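Local coordinates for protein N(2),N(2)-dimethylguanosine tRNA methyltransferase (Pyrococcus horikoshii, PDB 2DUL) that probably dimethylates the N2 atom of guanosine 26 in a number of tRNAs, taking the methyl groups from S-adenosyl-L-methionine, at residues I215-A220 / A229-K234; S343-Q348 / E369-T374. All blocks are in the same frame, centred on the assembly; numbering follows the deposited sequence.

Contact 1. Residues I215-A220 / A229-K234; sequences IDVILA and AFVKLK
Ile218 and Leu219 both face Phe230, a classic beta bulge that shifts the antiparallel pairing by one residue. Phe230 O accepts two backbone N-H hydrogen bonds: Ile218 N lies 2.8 Å from Phe230 O, and Leu219 N makes a longer bond of 3.3 Å to Phe230 O. Both donors come from the same face of the carbonyl plane. Phe230 N returns a bond to Leu219 O, and that oxygen also lies at the edge of the Phe230 ring. Before the bulge, Asp216 and Lys232 form a regular hydrogen-bonded pair; Lys232 N to Asp216 O is 2.8 Å and nearly straight at the hydrogen (174°). The two strands form a beta hairpin at one end of the mixed sheet of this class I-like methyltransferase. Strand 226-235 also pairs with strand 158-164, while Asp283 and Leu281 bond to the backbone of Ile218 and Ala220. Ile215, Val217 and Ala220 share a face with Val231 and Ala229, and helix 192-209 packs on it. There Ile215 CG2 touches Leu233 CD2 at 3.8 Å, while Ile215 CD1 reaches Val231 CG1. Ile218 CB sits 4.0 Å from Phe230 CB, and both side chains meet Leu42 of helix 33-46. The Lys234 chain bends at chi2, chi3 and chi4, which brings NZ back to Asp216. Lys234 NZ forms a salt bridge of 2.8 Å with Asp216 OD2, approaching from above the carboxylate plane.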
ATOM      1  N   ILE A 215      11.919   8.259   3.700  1.00 16.91           N
ATOM      2  CA  ILE A 215      10.861   7.926   2.762  1.00 19.01           C
ATOM      3  C   ILE A 215       9.856   9.056   2.614  1.00 19.91           C
ATOM      4  O   ILE A 215       9.697   9.898   3.502  1.00 20.18           O
ATOM      5  CB  ILE A 215      10.041   6.661   3.180  1.00 18.49           C
ATOM      6  CG1 ILE A 215       9.295   6.932   4.491  1.00 19.51           C
ATOM      7  CG2 ILE A 215      10.952   5.443   3.295  1.00 21.39           C
ATOM      8  CD1 ILE A 215       8.172   5.938   4.789  1.00 19.64           C
ATOM      9  N   ASP A 216       9.199   9.060   1.460  1.00 20.36           N
ATOM     10  CA  ASP A 216       8.129   9.993   1.152  1.00 22.09           C
ATOM     11  C   ASP A 216       7.018   9.046   0.726  1.00 21.44           C
ATOM     12  O   ASP A 216       7.253   8.141  -0.082  1.00 21.23           O
ATOM     13  CB  ASP A 216       8.473  10.904  -0.026  1.00 24.68           C
ATOM     14  CG  ASP A 216       9.189  12.170   0.401  1.00 26.40           C
ATOM     15  OD1 ASP A 216       9.068  12.560   1.581  1.00 28.63           O
ATOM     16  OD2 ASP A 216       9.860  12.783  -0.453  1.00 29.04           O
ATOM     17  N   VAL A 217       5.824   9.216   1.275  1.00 19.10           N
ATOM     18  CA  VAL A 217       4.731   8.340   0.890  1.00 18.89           C
ATOM     19  C   VAL A 217       4.143   8.816  -0.434  1.00 20.46           C
ATOM     20  O   VAL A 217       3.802   9.985  -0.585  1.00 21.93           O
ATOM     21  CB  VAL A 217       3.620   8.322   1.954  1.00 19.14           C
ATOM     22  CG1 VAL A 217       2.475   7.427   1.490  1.00 19.35           C
ATOM     23  CG2 VAL A 217       4.173   7.822   3.275  1.00 18.48           C
ATOM     24  N   ILE A 218       4.054   7.908  -1.400  1.00 18.37           N
ATOM     25  CA  ILE A 218       3.481   8.238  -2.692  1.00 19.07           C
ATOM     26  C   ILE A 218       1.976   8.018  -2.577  1.00 18.93           C
ATOM     27  O   ILE A 218       1.172   8.883  -2.929  1.00 20.06           O
ATOM     28  CB  ILE A 218       4.039   7.324  -3.796  1.00 19.80           C
ATOM     29  CG1 ILE A 218       5.544   7.572  -3.960  1.00 20.19           C
ATOM     30  CG2 ILE A 218       3.297   7.572  -5.104  1.00 21.31           C
ATOM     31  CD1 ILE A 218       6.251   6.526  -4.808  1.00 19.10           C
ATOM     32  N   LEU A 219       1.610   6.854  -2.058  1.00 18.59           N
ATOM     33  CA  LEU A 219       0.213   6.492  -1.888  1.00 19.37           C
ATOM     34  C   LEU A 219       0.100   5.299  -0.957  1.00 18.85           C
ATOM     35  O   LEU A 219       0.769   4.289  -1.153  1.00 17.69           O
ATOM     36  CB  LEU A 219      -0.409   6.129  -3.239  1.00 20.58           C
ATOM     37  CG  LEU A 219      -1.797   5.475  -3.195  1.00 19.36           C
ATOM     38  CD1 LEU A 219      -2.807   6.453  -2.613  1.00 20.18           C
ATOM     39  CD2 LEU A 219      -2.208   5.048  -4.594  1.00 21.15           C
ATOM     40  N   ALA A 220      -0.737   5.426   0.066  1.00 19.09           N
ATOM     41  CA  ALA A 220      -0.955   4.332   1.007  1.00 19.75           C
ATOM     42  C   ALA A 220      -2.449   4.312   1.262  1.00 21.12           C
ATOM     43  O   ALA A 220      -3.059   5.356   1.503  1.00 22.10           O
ATOM     44  CB  ALA A 220      -0.193   4.569   2.295  1.00 18.22           C
ATOM     45  N   ALA A 229       1.027   0.162   0.559  1.00 19.45           N
ATOM     46  CA  ALA A 229       1.875   1.328   0.765  1.00 20.75           C
ATOM     47  C   ALA A 229       2.920   1.471  -0.329  1.00 21.45           C
ATOM     48  O   ALA A 229       3.714   0.556  -0.567  1.00 22.32           O
ATOM     49  CB  ALA A 229       2.564   1.247   2.127  1.00 20.65           C
ATOM     50  N   PHE A 230       2.904   2.620  -0.997  1.00 20.05           N
ATOM     51  CA  PHE A 230       3.876   2.919  -2.037  1.00 19.14           C
ATOM     52  C   PHE A 230       4.744   4.046  -1.487  1.00 18.29           C
ATOM     53  O   PHE A 230       4.235   5.124  -1.174  1.00 18.21           O
ATOM     54  CB  PHE A 230       3.196   3.397  -3.327  1.00 19.84           C
ATOM     55  CG  PHE A 230       2.377   2.344  -4.015  1.00 21.42           C
ATOM     56  CD1 PHE A 230       0.994   2.313  -3.874  1.00 20.81           C
ATOM     57  CD2 PHE A 230       2.993   1.380  -4.807  1.00 23.67           C
ATOM     58  CE1 PHE A 230       0.228   1.336  -4.513  1.00 22.58           C
ATOM     59  CE2 PHE A 230       2.238   0.394  -5.454  1.00 23.18           C
ATOM     60  CZ  PHE A 230       0.852   0.371  -5.306  1.00 24.51           C
ATOM     61  N   VAL A 231       6.042   3.800  -1.360  1.00 18.19           N
ATOM     62  CA  VAL A 231       6.941   4.821  -0.844  1.00 18.36           C
ATOM     63  C   VAL A 231       8.127   5.077  -1.751  1.00 18.38           C
ATOM     64  O   VAL A 231       8.569   4.197  -2.494  1.00 18.84           O
ATOM     65  CB  VAL A 231       7.468   4.454   0.573  1.00 17.83           C
ATOM     66  CG1 VAL A 231       6.301   4.315   1.533  1.00 19.47           C
ATOM     67  CG2 VAL A 231       8.274   3.172   0.523  1.00 18.57           C
ATOM     68  N   LYS A 232       8.624   6.306  -1.690  1.00 20.15           N
ATOM     69  CA  LYS A 232       9.775   6.731  -2.471  1.00 21.00           C
ATOM     70  C   LYS A 232      10.932   6.857  -1.490  1.00 21.25           C
ATOM     71  O   LYS A 232      10.861   7.630  -0.536  1.00 22.23           O
ATOM     72  CB  LYS A 232       9.506   8.094  -3.118  1.00 22.19           C
ATOM     73  CG  LYS A 232      10.699   8.676  -3.877  1.00 24.36           C
ATOM     74  CD  LYS A 232      11.014   7.886  -5.141  1.00 25.64           C
ATOM     75  CE  LYS A 232      12.045   8.621  -5.993  1.00 25.65           C
ATOM     76  NZ  LYS A 232      12.387   7.900  -7.246  1.00 28.01           N
ATOM     77  N   LEU A 233      11.990   6.092  -1.713  1.00 20.27           N
ATOM     78  CA  LEU A 233      13.143   6.140  -0.829  1.00 21.20           C
ATOM     79  C   LEU A 233      13.917   7.442  -1.040  1.00 21.58           C
ATOM     80  O   LEU A 233      14.074   7.904  -2.171  1.00 21.03           O
ATOM     81  CB  LEU A 233      14.044   4.926  -1.083  1.00 19.46           C
ATOM     82  CG  LEU A 233      13.358   3.578  -0.818  1.00 19.63           C
ATOM     83  CD1 LEU A 233      14.304   2.437  -1.145  1.00 19.60           C
ATOM     84  CD2 LEU A 233      12.926   3.495   0.638  1.00 19.51           C
ATOM     85  N   LYS A 234      14.372   8.035   0.058  1.00 21.36           N
ATOM     86  CA  LYS A 234      15.136   9.278   0.021  1.00 23.01           C
ATOM     87  C   LYS A 234      16.559   8.970   0.489  1.00 24.05           C
ATOM     88  O   LYS A 234      16.760   8.352   1.535  1.00 24.25           O
ATOM     89  CB  LYS A 234      14.482  10.315   0.935  1.00 23.35           C
ATOM     90  CG  LYS A 234      12.978  10.466   0.713  1.00 25.96           C
ATOM     91  CD  LYS A 234      12.653  10.910  -0.712  1.00 29.81           C
ATOM     92  CE  LYS A 234      13.170  12.314  -0.997  1.00 32.07           C
ATOM     93  NZ  LYS A 234      12.547  13.323  -0.089  1.00 35.03           N
TER

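Contact 2. Residues S343-Q348 / E369-T374; sequences SALREQ and EVFIET
Ala344 and Thr374 bring the two backbones nearest, with their CA atoms 7.0 Å apart. The short helix axes come no closer than 10.5 Å, and their N-to-C directions differ by 127°. Ala344 CB meets the methyl Thr374 CG2 at 3.6 Å. Gln348, just past the helix end, reaches out tip to tip with Thr374. Gln348 NE2 donates to Thr374 OG1 over 3.1 Å, with the hydroxyl tilted slightly from the amide plane, and makes a weak bond to Ala344 O. Thr374 OG1 in turn donates to Val370 O, 2.8 Å away and one turn back in its own helix. Its placement beside the backbone N (chi1 -56°) leaves CG2 anti to that N and beside Ala344. An alanine at Thr374 would probably leave the Gln348 amide with only its weak bond among the contacts described here, less firmly fixed in rotation, and open a gap beside Ala344 CB. Leu345 CD1 lies at the edge of the Phe371 ring, 4.0 Å from Phe371 CD1. Tyr322 and, from helix 324-331, Ile327 also meet that ring. Leu345 touches strands 352-355 and 361-364. The order of short strand, three helices, two strands and closing helix 368-375 is consistent with a winged-helix-like arrangement.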
ATOM      1  N   SER A 343     -21.497  18.942   4.849  1.00 27.41           N
ATOM      2  CA  SER A 343     -21.995  20.231   4.371  1.00 29.11           C
ATOM      3  C   SER A 343     -21.969  21.263   5.492  1.00 28.32           C
ATOM      4  O   SER A 343     -21.538  22.401   5.292  1.00 27.63           O
ATOM      5  CB  SER A 343     -23.423  20.093   3.830  1.00 30.49           C
ATOM      6  OG  SER A 343     -23.448  19.281   2.670  1.00 34.74           O
ATOM      7  N   ALA A 344     -22.421  20.856   6.673  1.00 26.63           N
ATOM      8  CA  ALA A 344     -22.446  21.747   7.827  1.00 26.24           C
ATOM      9  C   ALA A 344     -21.042  22.206   8.224  1.00 26.17           C
ATOM     10  O   ALA A 344     -20.832  23.377   8.537  1.00 24.79           O
ATOM     11  CB  ALA A 344     -23.123  21.054   9.003  1.00 28.25           C
ATOM     12  N   LEU A 345     -20.083  21.283   8.215  1.00 25.58           N
ATOM     13  CA  LEU A 345     -18.708  21.619   8.576  1.00 23.98           C
ATOM     14  C   LEU A 345     -18.106  22.623   7.594  1.00 25.03           C
ATOM     15  O   LEU A 345     -17.449  23.584   7.996  1.00 24.32           O
ATOM     16  CB  LEU A 345     -17.849  20.354   8.621  1.00 22.23           C
ATOM     17  CG  LEU A 345     -18.098  19.451   9.838  1.00 23.18           C
ATOM     18  CD1 LEU A 345     -17.370  18.123   9.666  1.00 22.24           C
ATOM     19  CD2 LEU A 345     -17.628  20.167  11.102  1.00 22.98           C
ATOM     20  N   ARG A 346     -18.326  22.385   6.306  1.00 26.47           N
ATOM     21  CA  ARG A 346     -17.811  23.267   5.268  1.00 27.88           C
ATOM     22  C   ARG A 346     -18.439  24.652   5.389  1.00 30.23           C
ATOM     23  O   ARG A 346     -17.772  25.662   5.161  1.00 30.59           O
ATOM     24  CB  ARG A 346     -18.086  22.668   3.885  1.00 26.90           C
ATOM     25  CG  ARG A 346     -17.253  21.428   3.593  1.00 27.68           C
ATOM     26  CD  ARG A 346     -17.620  20.787   2.264  1.00 29.73           C
ATOM     27  NE  ARG A 346     -16.768  19.636   1.977  1.00 29.23           N
ATOM     28  CZ  ARG A 346     -16.931  18.819   0.941  1.00 30.66           C
ATOM     29  NH1 ARG A 346     -17.921  19.018   0.076  1.00 29.86           N
ATOM     30  NH2 ARG A 346     -16.103  17.797   0.771  1.00 28.96           N
ATOM     31  N   GLU A 347     -19.715  24.702   5.762  1.00 31.71           N
ATOM     32  CA  GLU A 347     -20.394  25.986   5.923  1.00 34.79           C
ATOM     33  C   GLU A 347     -19.800  26.776   7.083  1.00 34.67           C
ATOM     34  O   GLU A 347     -19.834  28.008   7.088  1.00 35.54           O
ATOM     35  CB  GLU A 347     -21.897  25.783   6.146  1.00 36.94           C
ATOM     36  CG  GLU A 347     -22.693  25.630   4.858  1.00 39.95           C
ATOM     37  CD  GLU A 347     -24.194  25.586   5.092  1.00 42.82           C
ATOM     38  OE1 GLU A 347     -24.708  26.427   5.863  1.00 44.20           O
ATOM     39  OE2 GLU A 347     -24.862  24.716   4.496  1.00 44.69           O
ATOM     40  N   GLN A 348     -19.250  26.068   8.066  1.00 34.17           N
ATOM     41  CA  GLN A 348     -18.637  26.720   9.218  1.00 33.97           C
ATOM     42  C   GLN A 348     -17.190  27.101   8.930  1.00 33.47           C
ATOM     43  O   GLN A 348     -16.490  27.611   9.803  1.00 35.12           O
ATOM     44  CB  GLN A 348     -18.688  25.804  10.442  1.00 35.02           C
ATOM     45  CG  GLN A 348     -20.083  25.579  10.997  1.00 36.67           C
ATOM     46  CD  GLN A 348     -20.088  24.612  12.161  1.00 38.51           C
ATOM     47  OE1 GLN A 348     -19.465  24.862  13.197  1.00 37.36           O
ATOM     48  NE2 GLN A 348     -20.788  23.495  11.996  1.00 39.99           N
ATOM     49  N   GLU A 369     -14.675  18.718  19.565  1.00 23.43           N
ATOM     50  CA  GLU A 369     -15.868  19.326  20.145  1.00 24.24           C
ATOM     51  C   GLU A 369     -16.757  19.996  19.110  1.00 22.68           C
ATOM     52  O   GLU A 369     -17.981  19.972  19.233  1.00 23.21           O
ATOM     53  CB  GLU A 369     -15.486  20.335  21.227  1.00 24.94           C
ATOM     54  CG  GLU A 369     -14.776  19.730  22.431  1.00 29.39           C
ATOM     55  CD  GLU A 369     -15.567  18.613  23.109  1.00 31.74           C
ATOM     56  OE1 GLU A 369     -16.817  18.622  23.053  1.00 30.59           O
ATOM     57  OE2 GLU A 369     -14.926  17.734  23.722  1.00 34.57           O
ATOM     58  N   VAL A 370     -16.154  20.599  18.092  1.00 22.30           N
ATOM     59  CA  VAL A 370     -16.945  21.241  17.047  1.00 22.71           C
ATOM     60  C   VAL A 370     -17.655  20.155  16.239  1.00 23.10           C
ATOM     61  O   VAL A 370     -18.803  20.322  15.839  1.00 23.68           O
ATOM     62  CB  VAL A 370     -16.065  22.077  16.101  1.00 21.55           C
ATOM     63  CG1 VAL A 370     -16.873  22.510  14.884  1.00 22.68           C
ATOM     64  CG2 VAL A 370     -15.536  23.299  16.839  1.00 23.68           C
ATOM     65  N   PHE A 371     -16.964  19.044  16.001  1.00 21.75           N
ATOM     66  CA  PHE A 371     -17.557  17.941  15.249  1.00 22.98           C
ATOM     67  C   PHE A 371     -18.787  17.405  15.979  1.00 21.82           C
ATOM     68  O   PHE A 371     -19.839  17.213  15.376  1.00 22.87           O
ATOM     69  CB  PHE A 371     -16.544  16.802  15.072  1.00 21.89           C
ATOM     70  CG  PHE A 371     -17.054  15.663  14.227  1.00 22.06           C
ATOM     71  CD1 PHE A 371     -17.059  15.758  12.839  1.00 20.14           C
ATOM     72  CD2 PHE A 371     -17.542  14.501  14.824  1.00 22.35           C
ATOM     73  CE1 PHE A 371     -17.542  14.711  12.049  1.00 21.57           C
ATOM     74  CE2 PHE A 371     -18.030  13.444  14.046  1.00 20.84           C
ATOM     75  CZ  PHE A 371     -18.029  13.548  12.657  1.00 20.93           C
ATOM     76  N   ILE A 372     -18.641  17.172  17.281  1.00 23.79           N
ATOM     77  CA  ILE A 372     -19.728  16.643  18.102  1.00 25.40           C
ATOM     78  C   ILE A 372     -20.945  17.560  18.100  1.00 26.50           C
ATOM     79  O   ILE A 372     -22.085  17.101  17.974  1.00 25.92           O
ATOM     80  CB  ILE A 372     -19.270  16.424  19.563  1.00 27.26           C
ATOM     81  CG1 ILE A 372     -18.130  15.406  19.602  1.00 28.46           C
ATOM     82  CG2 ILE A 372     -20.440  15.947  20.417  1.00 29.93           C
ATOM     83  CD1 ILE A 372     -18.456  14.090  18.937  1.00 30.52           C
ATOM     84  N   GLU A 373     -20.705  18.857  18.244  1.00 25.37           N
ATOM     85  CA  GLU A 373     -21.801  19.812  18.250  1.00 27.66           C
ATOM     86  C   GLU A 373     -22.492  19.795  16.893  1.00 27.26           C
ATOM     87  O   GLU A 373     -23.697  20.005  16.800  1.00 27.61           O
ATOM     88  CB  GLU A 373     -21.283  21.221  18.561  1.00 29.80           C
ATOM     89  CG  GLU A 373     -22.390  22.264  18.696  1.00 34.41           C
ATOM     90  CD  GLU A 373     -21.880  23.606  19.201  1.00 39.15           C
ATOM     91  OE1 GLU A 373     -21.103  24.262  18.474  1.00 41.79           O
ATOM     92  OE2 GLU A 373     -22.257  24.001  20.328  1.00 39.68           O
ATOM     93  N   THR A 374     -21.725  19.528  15.841  1.00 27.05           N
ATOM     94  CA  THR A 374     -22.275  19.492  14.490  1.00 26.22           C
ATOM     95  C   THR A 374     -23.048  18.211  14.164  1.00 26.31           C
ATOM     96  O   THR A 374     -24.021  18.252  13.416  1.00 26.39           O
ATOM     97  CB  THR A 374     -21.165  19.654  13.439  1.00 27.23           C
ATOM     98  OG1 THR A 374     -20.449  20.870  13.684  1.00 26.84           O
ATOM     99  CG2 THR A 374     -21.763  19.687  12.039  1.00 25.22           C
TER

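Contact 1 closes before contact 2 opens along the chain. Their centres lie about 32 Å apart, and their nearest atoms are about 18 Å apart, so the two do not touch. They share no helix or strand. Contact 1 is a hairpin at one end of the large mixed sheet, its centre about 9 Å from the centre of the chain. The Phe230 side chain there is about 7 Å from that of Arg61, predicted to bind S-adenosyl-L-methionine. Contact 2 has its centre about 31 Å from the chain centre and joins two helices near the C-terminus. One contact therefore belongs to the methyltransferase sheet, and the other to a peripheral region of helices and short strands.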